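Local structure of Maltose/maltodextrin transport permease homologue (Bdellovibrio bacteriovorus HD100, 6FFL) at residues T295-Q300 with P311-A316; R79-V84 with Y272-N277; K141-T146 with D153-V158; P172-A177 with S257-W262; I250-M255 with S331-E336. The protein binds maltotriose through this MalE solute-binding domain, which is naturally fused to the transmembrane subunit MalF, and probably imports maltose and maltodextrins. All coordinates share one frame; numbering follows the deposited sequence.

The contacts divide between the two lobes of the binding domain. Contacts 1 and 2 lie together at the lobe built on the mixed sheet that contains strand 266-274, and they touch where Thr295 CG2 meets Tyr272 CD2. Contact 1 is buried and relies on one glutamine amide; contact 2 is partly buried and combines an arginine, a water and leucine packing. Contacts 3 and 5 reach opposite edge strands of the four-stranded sheet of the other lobe, 157-158 and 248-251. Surface contact 3 is mostly backbone pairing, whereas contact 5 is an ionic network beside buried isoleucines. Contact 4, also at the surface, joins contact 5 through Trp262 and Arg252.

Contact 1 (T295-Q300 with P311-A316); sequences TSTPVQ and PSNLQA
Gln300, in the first turn of helix 297-307, reaches across to the loop after strand 310-311, where Asn313 closes an Asx motif by accepting from Ala316 N through OD1. The Gln300 chain leaves CB with CG anti to its own carbonyl carbon (chi1 -64°), and beyond CG it runs extended to the loop. CD lies 3.4 Å from Ser312 OG. OE1 takes the Asn313 backbone N-H at 2.9 Å, an almost straight bond (171°) that lies in the amide carbonyl plane on a lone pair. The same oxygen is 2.9 Å from Ser312 N and 3.2 Å from Pro311 CB, and is thus closely lined by the loop. NE2 turns back to its own segment and donates to Thr295 O at 2.9 Å, tilted out of the amide plane. With both ends of the amide bonded, its rotation is fixed. Ser312 OG, 2.9 Å from Gln300 NE2, is hydrogen-bonded to Gly109 O, and Phe93 packs against Gln300, Ser312 and Asn313. Nearer the helix start, the Thr297 side chain crosses that of Asn313 at about a right angle, and Thr297 CG2 rests 3.7 Å from Ala316 CB.

Contact 2 (R79-V84 with Y272-N277); sequences RPLDEV and YSLNAN
Arg79 meets the end of strand 266-274 with both backbone and side chain. Its N-H donates to Leu274 O at 2.8 Å, nearly along the C=O axis. The side chain, extended from CG to NE, follows the chain onward past the strand, and NE donates to Asn275 O at 2.9 Å, an acceptor lying in the guanidinium plane at its edge. Further out, NH2 is 3.2 Å from Ala276 O, which sits obliquely to that plane. One water continues the pairing: it donates to Arg79 O at 2.6 Å and accepts from Leu274 N at 2.8 Å, replacing a direct bond between the backbones. The apolar part centres on Leu274, whose CD1 is 3.7 Å from Leu81 CD2, while Val84 CG1 approaches the same methyl tip to tip at 4.0 Å. Within the 272-277 segment, Asn275 OD1 accepts from Asn277 N in an Asx turn, and Asn275 ND2 is held by the carbonyls of Ser57 and Pro59. The sheet runs 34-39, 4-9, 61-65, 266-274, 104-109, with 266-274, the strand returning from the other lobe, antiparallel to both neighbours: the strand order of type II periplasmic binding proteins.

Contact 3 (K141-T146 with D153-V158); sequences KMTVDT and DRWGLV
A classic beta bulge sets Asp153 and Arg154 together opposite Val144, where two antiparallel segments form a single bridge. Val144 N donates to Arg154 O at 3.0 Å; Val144 O receives Asp153 N at 3.0 Å and, weakly, Arg154 N. Beside the bridge, Thr143 CA also approaches Arg154 O at 3.2 Å as a CA-H...O contact. Thr143 OG1 accepts from Gly156 N at 3.0 Å while bonded to Gly139 O of its own helix, 132-142. The contact thus ties the end of that helix to the chain leading into edge strand 157-158. From Asp145 the chain runs through a DxNxDG sequence that resembles EF-hand-type loops. A water lies 2.6 Å from Asp145 OD1 and 2.7 Å from Asp153 OD1, bridging two like charges. Asp145 OD2 accepts from Gly150 N, and Asp153 OD1 is met by Thr146 N nearly in line with its C-O bond at 2.5 Å, short enough that the exact distance is doubtful. In the conformers described here, with Val144 CG1 between its backbone N and carbonyl carbon (chi1 44°), that methyl lies over one guanidinium face of Arg154, offset toward the rim, and 3.5 Å from Arg154 CB.

Contact 4 (P172-A177 with S257-W262); sequences PAFGEA and SETGKW
Thr259 points its hydroxyl at the carbonyl of Ala173, which lies at the end of the short helix 170-173, while its methyl lies between that carbonyl oxygen and the ring of the next residue, Phe174. With OG1 set between its own backbone N and carbonyl carbon (chi1 76°), the hydroxyl donates to Ala173 O at 2.7 Å, somewhat tilted from the carbonyl plane. CG2 also stays close to Ala173 O, at 3.4 Å, and reaches Phe174 CD1 at 4.1 Å; the two side chains cross at about a right angle, with the methyl oblique to the ring. The ring also packs on Ile256 and on helix 191-205. Ala173 CB lies against Lys261, 3.9 Å from Lys261 CB and 3.7 Å from Lys261 O. The Lys261 chain bends at chi2 (-65°) and again at its end, folding back over its own loop, where NZ donates to Thr259 O at 2.7 Å. Behind the contact, Gly175, with positive phi, takes the chain out of the helix.

The loop keeps its shape through an ST turn in which Thr259 OG1 accepts from Lys261 N at 3.2 Å. One hydroxyl therefore donates to the helix-end carbonyl across the contact and accepts an N-H within the loop, a pairing that fixes the direction of its proton.

Contact 5 (I250-M255 with S331-E336); sequences IARIPM and SADIME
Arg252 extends its side chain, fully straight from CG to NE, to the last turn of helix 328-335 and grips Asp333 side-on. NE and NH2 both donate to the backbone oxygen Asp333 O, each at 3.0 Å and from the same face of its carbonyl plane. In the conformer described, the Asp333 carboxylate lies parallel to the guanidinium (planes 2° apart), and Asp333 OD1 makes a salt bridge with Arg252 NH2 at 3.0 Å. Asp333 CG, anti to the backbone N (chi1 174°), is set on the arginine's side. Glu336 OE2 adds a second salt bridge to Arg252 NH2 at 3.1 Å, with weak hydrogen-bond geometry, from the edge of the guanidinium. Arg252, Asp333 and Glu336 thus form a salt-bridge network, and Trp262 makes a cation-pi contact with the same arginine. A positive group so close to a carbonyl near the C-terminal end of a helix should be electrostatically favourable.

The next shell is apolar. Ile334 slides past Arg252 in the opposite direction, bringing CG1 to 4.0 Å from Arg252 CG, while Ile334 CD1 lies 3.7 Å from Ala251 O and 4.0 Å from Ile250 CD1. Beyond it, Ser331 OG is hydrogen-bonded to His115.

Helix 328-335 packs on strand 248-251, an edge strand paired with 116-121, whose Met117 touches both Ile250 and Ile334; Trp238 of helix 238-243 packs against Ile250 and Ser331.

Contact 1 (T295-Q300 with P311-A316)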
# COMPACT_ATOMS: atom_id res chain seq x y z
N THR A 295 -1.13 11.07 -15.51
CA THR A 295 -0.53 9.79 -15.87
C THR A 295 0.48 9.94 -17.00
O THR A 295 1.05 8.94 -17.44
CB THR A 295 -1.62 8.78 -16.26
OG1 THR A 295 -2.40 9.30 -17.34
CG2 THR A 295 -2.54 8.47 -15.06
N SER A 296 0.74 11.17 -17.46
CA SER A 296 1.68 11.38 -18.55
C SER A 296 3.10 11.14 -18.07
O SER A 296 3.41 11.21 -16.87
CB SER A 296 1.55 12.80 -19.14
OG SER A 296 2.04 13.80 -18.26
N THR A 297 3.99 10.85 -19.02
CA THR A 297 5.35 10.48 -18.64
C THR A 297 6.09 11.62 -17.94
O THR A 297 6.82 11.33 -16.97
CB THR A 297 6.09 9.96 -19.88
OG1 THR A 297 5.65 8.63 -20.14
CG2 THR A 297 7.63 9.94 -19.66
N PRO A 298 5.95 12.89 -18.32
CA PRO A 298 6.58 13.96 -17.53
C PRO A 298 6.18 13.95 -16.06
O PRO A 298 7.05 14.13 -15.20
CB PRO A 298 6.14 15.23 -18.25
CG PRO A 298 6.03 14.80 -19.68
CD PRO A 298 5.46 13.41 -19.62
N VAL A 299 4.91 13.68 -15.74
CA VAL A 299 4.50 13.64 -14.34
C VAL A 299 5.01 12.36 -13.66
O VAL A 299 5.45 12.39 -12.51
CB VAL A 299 2.97 13.77 -14.21
CG1 VAL A 299 2.55 13.57 -12.75
CG2 VAL A 299 2.52 15.13 -14.70
N GLN A 300 4.93 11.22 -14.35
CA GLN A 300 5.45 9.98 -13.78
C GLN A 300 6.93 10.11 -13.44
O GLN A 300 7.39 9.61 -12.40
CB GLN A 300 5.24 8.82 -14.74
CG GLN A 300 3.78 8.48 -15.01
CD GLN A 300 3.60 7.06 -15.51
OE1 GLN A 300 4.51 6.24 -15.38
NE2 GLN A 300 2.43 6.77 -16.07
N PRO A 311 7.86 4.12 -12.53
CA PRO A 311 6.73 4.52 -13.39
C PRO A 311 5.92 3.33 -13.87
O PRO A 311 6.43 2.22 -14.06
CB PRO A 311 7.42 5.20 -14.58
CG PRO A 311 8.69 5.75 -13.99
CD PRO A 311 9.13 4.68 -13.00
N SER A 312 4.64 3.59 -14.12
CA SER A 312 3.79 2.59 -14.76
C SER A 312 3.97 2.57 -16.28
O SER A 312 3.75 1.54 -16.91
CB SER A 312 2.33 2.86 -14.42
OG SER A 312 1.97 4.16 -14.83
N ASN A 313 4.34 3.71 -16.88
CA ASN A 313 4.53 3.76 -18.32
C ASN A 313 5.83 3.04 -18.69
O ASN A 313 6.88 3.29 -18.09
CB ASN A 313 4.56 5.21 -18.80
CG ASN A 313 4.78 5.32 -20.29
OD1 ASN A 313 5.89 5.14 -20.77
ND2 ASN A 313 3.70 5.61 -21.03
N LEU A 314 5.75 2.12 -19.66
CA LEU A 314 6.87 1.25 -19.95
C LEU A 314 8.04 2.01 -20.56
O LEU A 314 9.19 1.80 -20.17
CB LEU A 314 6.43 0.10 -20.87
CG LEU A 314 5.34 -0.81 -20.27
CD1 LEU A 314 4.87 -1.87 -21.25
CD2 LEU A 314 5.81 -1.46 -18.95
N GLN A 315 7.77 2.91 -21.51
CA GLN A 315 8.87 3.68 -22.10
C GLN A 315 9.50 4.64 -21.10
O GLN A 315 10.70 4.94 -21.20
CB GLN A 315 8.39 4.45 -23.34
CG GLN A 315 9.54 5.08 -24.18
CD GLN A 315 10.59 4.07 -24.64
OE1 GLN A 315 10.30 2.90 -24.84
NE2 GLN A 315 11.82 4.54 -24.85
N ALA A 316 8.72 5.14 -20.13
CA ALA A 316 9.29 6.05 -19.13
C ALA A 316 10.39 5.38 -18.31
O ALA A 316 11.27 6.07 -17.77
CB ALA A 316 8.19 6.57 -18.20

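Contact 2 (R79-V84 with Y272-N277)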
# COMPACT_ATOMS: atom_id res chain seq x y z
N ARG A 79 -16.39 5.31 -13.68
CA ARG A 79 -16.62 5.08 -15.11
C ARG A 79 -15.60 4.09 -15.68
O ARG A 79 -14.42 4.18 -15.34
CB ARG A 79 -16.52 6.38 -15.89
CG ARG A 79 -17.44 7.48 -15.41
CD ARG A 79 -17.16 8.79 -16.14
NE ARG A 79 -18.25 9.74 -15.92
CZ ARG A 79 -19.16 10.06 -16.83
NH1 ARG A 79 -19.10 9.53 -18.05
NH2 ARG A 79 -20.11 10.92 -16.52
N PRO A 80 -16.01 3.16 -16.54
CA PRO A 80 -15.01 2.39 -17.30
C PRO A 80 -14.18 3.35 -18.13
O PRO A 80 -14.71 4.28 -18.73
CB PRO A 80 -15.86 1.47 -18.19
CG PRO A 80 -17.24 1.52 -17.63
CD PRO A 80 -17.39 2.85 -16.96
N LEU A 81 -12.86 3.12 -18.16
CA LEU A 81 -11.95 4.03 -18.84
C LEU A 81 -11.62 3.60 -20.26
O LEU A 81 -11.01 4.37 -21.01
CB LEU A 81 -10.64 4.15 -18.05
CG LEU A 81 -10.84 4.76 -16.66
CD1 LEU A 81 -9.53 4.79 -15.90
CD2 LEU A 81 -11.46 6.15 -16.77
N ASP A 82 -12.02 2.39 -20.65
CA ASP A 82 -11.64 1.84 -21.95
C ASP A 82 -12.08 2.75 -23.10
O ASP A 82 -11.30 3.04 -24.01
CB ASP A 82 -12.24 0.45 -22.10
CG ASP A 82 -11.79 -0.48 -20.99
OD1 ASP A 82 -12.42 -0.47 -19.89
OD2 ASP A 82 -10.77 -1.17 -21.20
N GLU A 83 -13.33 3.21 -23.06
CA GLU A 83 -13.82 4.10 -24.10
C GLU A 83 -13.31 5.52 -23.92
O GLU A 83 -13.18 6.27 -24.90
CB GLU A 83 -15.35 4.09 -24.12
CG GLU A 83 -15.99 2.70 -23.92
CD GLU A 83 -16.03 2.25 -22.46
OE1 GLU A 83 -15.57 3.01 -21.58
OE2 GLU A 83 -16.51 1.12 -22.19
N VAL A 84 -13.00 5.91 -22.68
CA VAL A 84 -12.51 7.26 -22.39
C VAL A 84 -11.11 7.45 -22.96
O VAL A 84 -10.83 8.44 -23.64
CB VAL A 84 -12.54 7.52 -20.88
CG1 VAL A 84 -11.88 8.85 -20.55
CG2 VAL A 84 -13.97 7.47 -20.35
N TYR A 272 -5.88 6.48 -10.64
CA TYR A 272 -6.99 7.41 -10.80
C TYR A 272 -8.22 6.71 -11.38
O TYR A 272 -8.11 5.87 -12.28
CB TYR A 272 -6.59 8.57 -11.71
CG TYR A 272 -5.42 9.39 -11.19
CD1 TYR A 272 -5.64 10.46 -10.32
CD2 TYR A 272 -4.11 9.11 -11.56
CE1 TYR A 272 -4.60 11.23 -9.84
CE2 TYR A 272 -3.05 9.86 -11.07
CZ TYR A 272 -3.30 10.92 -10.21
OH TYR A 272 -2.26 11.68 -9.72
N SER A 273 -9.39 7.07 -10.85
CA SER A 273 -10.67 6.68 -11.42
C SER A 273 -11.50 7.94 -11.63
O SER A 273 -11.32 8.93 -10.93
CB SER A 273 -11.45 5.72 -10.50
OG SER A 273 -10.72 4.52 -10.25
N LEU A 274 -12.42 7.88 -12.60
CA LEU A 274 -13.35 8.97 -12.91
C LEU A 274 -14.72 8.70 -12.30
O LEU A 274 -15.29 7.62 -12.48
CB LEU A 274 -13.48 9.12 -14.43
CG LEU A 274 -12.30 9.67 -15.23
CD1 LEU A 274 -12.65 9.66 -16.72
CD2 LEU A 274 -11.97 11.09 -14.81
N ASN A 275 -15.26 9.70 -11.58
CA ASN A 275 -16.59 9.62 -11.01
C ASN A 275 -17.64 9.40 -12.09
O ASN A 275 -17.63 10.05 -13.14
CB ASN A 275 -16.88 10.91 -10.23
CG ASN A 275 -18.00 10.76 -9.21
OD1 ASN A 275 -18.91 9.95 -9.37
ND2 ASN A 275 -17.94 11.57 -8.15
N ALA A 276 -18.56 8.47 -11.83
CA ALA A 276 -19.73 8.35 -12.69
C ALA A 276 -20.56 9.63 -12.67
O ALA A 276 -21.22 9.96 -13.66
CB ALA A 276 -20.56 7.14 -12.24
N ASN A 277 -20.56 10.36 -11.54
CA ASN A 277 -21.26 11.64 -11.41
C ASN A 277 -20.37 12.77 -11.92
O ASN A 277 -19.29 12.99 -11.36
CB ASN A 277 -21.59 11.93 -9.94
CG ASN A 277 -22.49 10.90 -9.31
OD1 ASN A 277 -23.45 10.45 -9.93
ND2 ASN A 277 -22.19 10.53 -8.06
O HOH W 1 -12.76 5.24 -13.57

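Contact 3 (K141-T146 with D153-V158)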
# COMPACT_ATOMS: atom_id res chain seq x y z
N LYS A 141 19.30 -7.63 19.71
CA LYS A 141 20.50 -6.84 19.99
C LYS A 141 20.24 -5.35 19.77
O LYS A 141 20.84 -4.51 20.45
CB LYS A 141 21.66 -7.32 19.12
CG LYS A 141 22.14 -8.71 19.52
CD LYS A 141 23.52 -9.02 18.99
CE LYS A 141 23.57 -8.85 17.50
NZ LYS A 141 24.69 -9.62 16.89
N MET A 142 19.33 -5.01 18.86
CA MET A 142 19.02 -3.63 18.52
C MET A 142 17.95 -3.00 19.40
O MET A 142 17.66 -1.81 19.24
CB MET A 142 18.58 -3.55 17.06
CG MET A 142 19.67 -3.79 16.03
SD MET A 142 21.02 -2.60 16.19
CE MET A 142 22.34 -3.47 15.36
N THR A 143 17.35 -3.77 20.31
CA THR A 143 16.37 -3.26 21.27
C THR A 143 17.10 -2.95 22.57
O THR A 143 17.64 -3.87 23.21
CB THR A 143 15.26 -4.29 21.51
OG1 THR A 143 14.69 -4.69 20.26
CG2 THR A 143 14.16 -3.70 22.40
N VAL A 144 17.13 -1.68 22.96
CA VAL A 144 18.02 -1.26 24.04
C VAL A 144 17.29 -0.33 25.00
O VAL A 144 16.55 0.57 24.58
CB VAL A 144 19.29 -0.59 23.48
CG1 VAL A 144 18.95 0.37 22.37
CG2 VAL A 144 20.07 0.12 24.59
N ASP A 145 17.53 -0.54 26.30
CA ASP A 145 17.01 0.30 27.37
C ASP A 145 18.25 0.90 28.03
O ASP A 145 18.90 0.24 28.85
CB ASP A 145 16.17 -0.53 28.34
CG ASP A 145 15.86 0.20 29.64
OD1 ASP A 145 16.04 1.43 29.73
OD2 ASP A 145 15.39 -0.49 30.57
N THR A 146 18.57 2.14 27.66
CA THR A 146 19.80 2.76 28.12
C THR A 146 19.85 2.88 29.64
O THR A 146 20.89 2.59 30.26
CB THR A 146 19.95 4.13 27.47
OG1 THR A 146 20.01 3.97 26.05
CG2 THR A 146 21.20 4.83 27.97
N ASP A 153 14.42 2.64 24.61
CA ASP A 153 14.90 3.82 23.89
C ASP A 153 14.99 3.58 22.39
O ASP A 153 14.67 4.47 21.60
CB ASP A 153 16.27 4.23 24.43
CG ASP A 153 16.25 4.49 25.91
OD1 ASP A 153 16.92 3.75 26.66
OD2 ASP A 153 15.54 5.43 26.34
N ARG A 154 15.42 2.39 21.98
CA ARG A 154 15.52 2.05 20.57
C ARG A 154 14.95 0.65 20.38
O ARG A 154 15.19 -0.24 21.19
CB ARG A 154 16.97 2.12 20.07
CG ARG A 154 17.71 3.39 20.46
CD ARG A 154 18.89 3.69 19.54
NE ARG A 154 19.98 2.73 19.69
CZ ARG A 154 21.00 2.89 20.52
NH1 ARG A 154 21.08 3.96 21.29
NH2 ARG A 154 21.95 1.96 20.59
N TRP A 155 14.18 0.48 19.31
CA TRP A 155 13.52 -0.78 19.00
C TRP A 155 14.25 -1.50 17.88
O TRP A 155 14.77 -0.87 16.96
CB TRP A 155 12.06 -0.54 18.60
CG TRP A 155 11.25 -0.20 19.78
CD1 TRP A 155 10.87 1.03 20.20
CD2 TRP A 155 10.74 -1.12 20.75
NE1 TRP A 155 10.15 0.94 21.35
CE2 TRP A 155 10.05 -0.38 21.71
CE3 TRP A 155 10.81 -2.52 20.88
CZ2 TRP A 155 9.42 -0.97 22.80
CZ3 TRP A 155 10.18 -3.11 21.96
CH2 TRP A 155 9.50 -2.34 22.91
N GLY A 156 14.30 -2.83 17.97
CA GLY A 156 14.89 -3.58 16.88
C GLY A 156 14.07 -3.48 15.61
O GLY A 156 14.63 -3.38 14.51
N LEU A 157 12.75 -3.49 15.74
CA LEU A 157 11.87 -3.54 14.58
C LEU A 157 10.58 -2.80 14.90
O LEU A 157 10.01 -2.98 15.97
CB LEU A 157 11.54 -4.99 14.20
CG LEU A 157 10.50 -5.21 13.09
CD1 LEU A 157 11.00 -4.65 11.77
CD2 LEU A 157 10.20 -6.71 12.95
N VAL A 158 10.10 -1.99 13.95
CA VAL A 158 8.80 -1.33 14.08
C VAL A 158 8.02 -1.53 12.79
O VAL A 158 8.60 -1.53 11.69
CB VAL A 158 8.91 0.18 14.38
CG1 VAL A 158 9.57 0.41 15.76
CG2 VAL A 158 9.68 0.91 13.27
O HOH W 2 16.16 3.96 29.26

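Contact 4 (P172-A177 with S257-W262)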
# COMPACT_ATOMS: atom_id res chain seq x y z
N PRO A 172 0.99 -16.36 3.25
CA PRO A 172 1.43 -17.44 2.35
C PRO A 172 2.76 -18.07 2.75
O PRO A 172 3.01 -19.22 2.37
CB PRO A 172 1.52 -16.75 0.98
CG PRO A 172 1.70 -15.30 1.29
CD PRO A 172 0.89 -15.07 2.54
N ALA A 173 3.61 -17.36 3.49
CA ALA A 173 4.85 -17.98 3.94
C ALA A 173 4.60 -19.05 4.99
O ALA A 173 5.45 -19.94 5.18
CB ALA A 173 5.81 -16.91 4.49
N PHE A 174 3.45 -19.01 5.66
CA PHE A 174 3.07 -20.03 6.62
C PHE A 174 2.13 -21.06 6.02
O PHE A 174 1.70 -21.97 6.73
CB PHE A 174 2.43 -19.40 7.86
CG PHE A 174 3.42 -18.75 8.79
CD1 PHE A 174 4.29 -19.52 9.55
CD2 PHE A 174 3.48 -17.37 8.91
CE1 PHE A 174 5.20 -18.93 10.40
CE2 PHE A 174 4.40 -16.77 9.75
CZ PHE A 174 5.25 -17.55 10.51
N GLY A 175 1.81 -20.95 4.73
CA GLY A 175 0.89 -21.88 4.10
C GLY A 175 0.00 -21.23 3.05
O GLY A 175 0.49 -20.59 2.12
N GLU A 176 -1.31 -21.38 3.20
CA GLU A 176 -2.22 -21.01 2.14
C GLU A 176 -2.35 -19.49 2.01
O GLU A 176 -2.30 -18.75 3.00
CB GLU A 176 -3.60 -21.62 2.40
CG GLU A 176 -3.64 -23.13 2.40
CD GLU A 176 -4.76 -23.68 3.25
OE1 GLU A 176 -4.55 -23.89 4.48
OE2 GLU A 176 -5.86 -23.91 2.70
N ALA A 177 -2.55 -19.03 0.77
CA ALA A 177 -2.92 -17.64 0.51
C ALA A 177 -4.26 -17.32 1.18
O ALA A 177 -5.05 -18.21 1.49
CB ALA A 177 -3.03 -17.39 -1.00
N SER A 257 12.11 -18.85 8.83
CA SER A 257 13.07 -19.94 8.99
C SER A 257 12.38 -21.30 9.03
O SER A 257 12.88 -22.27 8.45
CB SER A 257 13.88 -19.74 10.27
OG SER A 257 14.86 -18.74 10.08
N GLU A 258 11.22 -21.39 9.70
CA GLU A 258 10.55 -22.67 9.88
C GLU A 258 9.97 -23.24 8.59
O GLU A 258 9.76 -24.46 8.50
CB GLU A 258 9.42 -22.52 10.91
CG GLU A 258 9.88 -22.45 12.36
CD GLU A 258 10.46 -21.09 12.78
OE1 GLU A 258 10.35 -20.09 12.03
OE2 GLU A 258 11.02 -21.02 13.90
N THR A 259 9.70 -22.40 7.60
CA THR A 259 9.02 -22.85 6.39
C THR A 259 9.86 -22.71 5.13
O THR A 259 9.52 -23.33 4.11
CB THR A 259 7.71 -22.06 6.19
OG1 THR A 259 8.01 -20.75 5.71
CG2 THR A 259 6.93 -21.94 7.52
N GLY A 260 10.95 -21.95 5.17
CA GLY A 260 11.73 -21.73 3.97
C GLY A 260 11.07 -20.84 2.95
O GLY A 260 11.52 -20.81 1.80
N LYS A 261 10.02 -20.11 3.32
CA LYS A 261 9.26 -19.30 2.38
C LYS A 261 9.46 -17.82 2.65
O LYS A 261 9.45 -17.38 3.80
CB LYS A 261 7.76 -19.63 2.44
CG LYS A 261 7.43 -21.12 2.42
CD LYS A 261 7.84 -21.77 1.11
CE LYS A 261 7.66 -23.30 1.17
NZ LYS A 261 8.90 -24.07 1.56
N TRP A 262 9.61 -17.07 1.57
CA TRP A 262 9.64 -15.62 1.65
C TRP A 262 8.23 -15.08 1.86
O TRP A 262 7.32 -15.43 1.10
CB TRP A 262 10.20 -15.03 0.35
CG TRP A 262 11.63 -15.33 0.11
CD1 TRP A 262 12.14 -16.27 -0.74
CD2 TRP A 262 12.75 -14.70 0.73
NE1 TRP A 262 13.52 -16.25 -0.69
CE2 TRP A 262 13.91 -15.30 0.21
CE3 TRP A 262 12.87 -13.68 1.67
CZ2 TRP A 262 15.19 -14.91 0.59
CZ3 TRP A 262 14.15 -13.29 2.06
CH2 TRP A 262 15.29 -13.91 1.53

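Contact 5 (I250-M255 with S331-E336)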
# COMPACT_ATOMS: atom_id res chain seq x y z
N ILE A 250 17.15 -1.32 1.77
CA ILE A 250 15.91 -2.07 1.65
C ILE A 250 16.24 -3.52 1.35
O ILE A 250 17.32 -3.83 0.83
CB ILE A 250 14.95 -1.50 0.57
CG1 ILE A 250 15.55 -1.60 -0.83
CG2 ILE A 250 14.55 -0.05 0.89
CD1 ILE A 250 14.52 -1.24 -1.94
N ALA A 251 15.32 -4.41 1.71
CA ALA A 251 15.52 -5.85 1.53
C ALA A 251 14.17 -6.54 1.56
O ALA A 251 13.17 -5.97 2.01
CB ALA A 251 16.43 -6.44 2.62
N ARG A 252 14.15 -7.79 1.10
CA ARG A 252 12.96 -8.61 1.31
C ARG A 252 12.62 -8.71 2.79
O ARG A 252 13.52 -8.80 3.64
CB ARG A 252 13.20 -10.02 0.75
CG ARG A 252 13.34 -10.08 -0.75
CD ARG A 252 13.57 -11.50 -1.23
NE ARG A 252 13.57 -11.55 -2.68
CZ ARG A 252 13.74 -12.66 -3.39
NH1 ARG A 252 13.91 -13.82 -2.78
NH2 ARG A 252 13.72 -12.60 -4.72
N ILE A 253 11.33 -8.73 3.11
CA ILE A 253 10.92 -9.17 4.45
C ILE A 253 11.53 -10.56 4.61
O ILE A 253 11.39 -11.40 3.72
CB ILE A 253 9.39 -9.18 4.62
CG1 ILE A 253 8.83 -7.76 4.52
CG2 ILE A 253 9.01 -9.80 5.96
CD1 ILE A 253 7.29 -7.73 4.33
N PRO A 254 12.24 -10.83 5.71
CA PRO A 254 13.07 -12.04 5.76
C PRO A 254 12.26 -13.33 5.66
O PRO A 254 11.12 -13.43 6.14
CB PRO A 254 13.76 -11.93 7.12
CG PRO A 254 13.87 -10.47 7.35
CD PRO A 254 12.58 -9.88 6.78
N MET A 255 12.87 -14.33 5.03
CA MET A 255 12.27 -15.65 4.88
C MET A 255 11.95 -16.25 6.25
O MET A 255 12.73 -16.13 7.20
CB MET A 255 13.24 -16.54 4.10
CG MET A 255 12.95 -18.04 4.11
SD MET A 255 14.31 -18.98 3.35
CE MET A 255 14.13 -18.47 1.65
N SER A 331 14.41 -3.38 -5.32
CA SER A 331 12.96 -3.34 -5.28
C SER A 331 12.36 -4.35 -6.25
O SER A 331 11.34 -4.99 -5.94
CB SER A 331 12.48 -1.93 -5.61
OG SER A 331 11.07 -1.86 -5.56
N ALA A 332 12.97 -4.52 -7.43
CA ALA A 332 12.48 -5.53 -8.36
C ALA A 332 12.66 -6.94 -7.79
O ALA A 332 11.79 -7.80 -7.96
CB ALA A 332 13.17 -5.39 -9.72
N ASP A 333 13.77 -7.17 -7.09
CA ASP A 333 13.99 -8.46 -6.44
C ASP A 333 13.00 -8.69 -5.30
O ASP A 333 12.65 -9.85 -5.02
CB ASP A 333 15.43 -8.55 -5.94
CG ASP A 333 15.68 -9.80 -5.14
OD1 ASP A 333 15.88 -10.87 -5.76
OD2 ASP A 333 15.68 -9.72 -3.89
N ILE A 334 12.54 -7.62 -4.65
CA ILE A 334 11.52 -7.76 -3.62
C ILE A 334 10.17 -8.10 -4.24
O ILE A 334 9.46 -9.00 -3.76
CB ILE A 334 11.44 -6.46 -2.79
CG1 ILE A 334 12.71 -6.28 -1.95
CG2 ILE A 334 10.18 -6.44 -1.90
CD1 ILE A 334 12.93 -4.86 -1.47
N MET A 335 9.81 -7.41 -5.32
CA MET A 335 8.55 -7.68 -6.00
C MET A 335 8.51 -9.05 -6.66
O MET A 335 7.42 -9.58 -6.90
CB MET A 335 8.29 -6.58 -7.04
CG MET A 335 7.91 -5.22 -6.42
SD MET A 335 7.44 -3.99 -7.66
CE MET A 335 9.05 -3.57 -8.35
N GLU A 336 9.68 -9.64 -6.94
CA GLU A 336 9.75 -10.92 -7.61
C GLU A 336 9.08 -12.03 -6.81
O GLU A 336 8.53 -12.98 -7.39
CB GLU A 336 11.23 -11.25 -7.87
CG GLU A 336 11.58 -12.67 -8.19
CD GLU A 336 13.09 -12.87 -8.25
OE1 GLU A 336 13.76 -12.05 -8.92
OE2 GLU A 336 13.60 -13.82 -7.62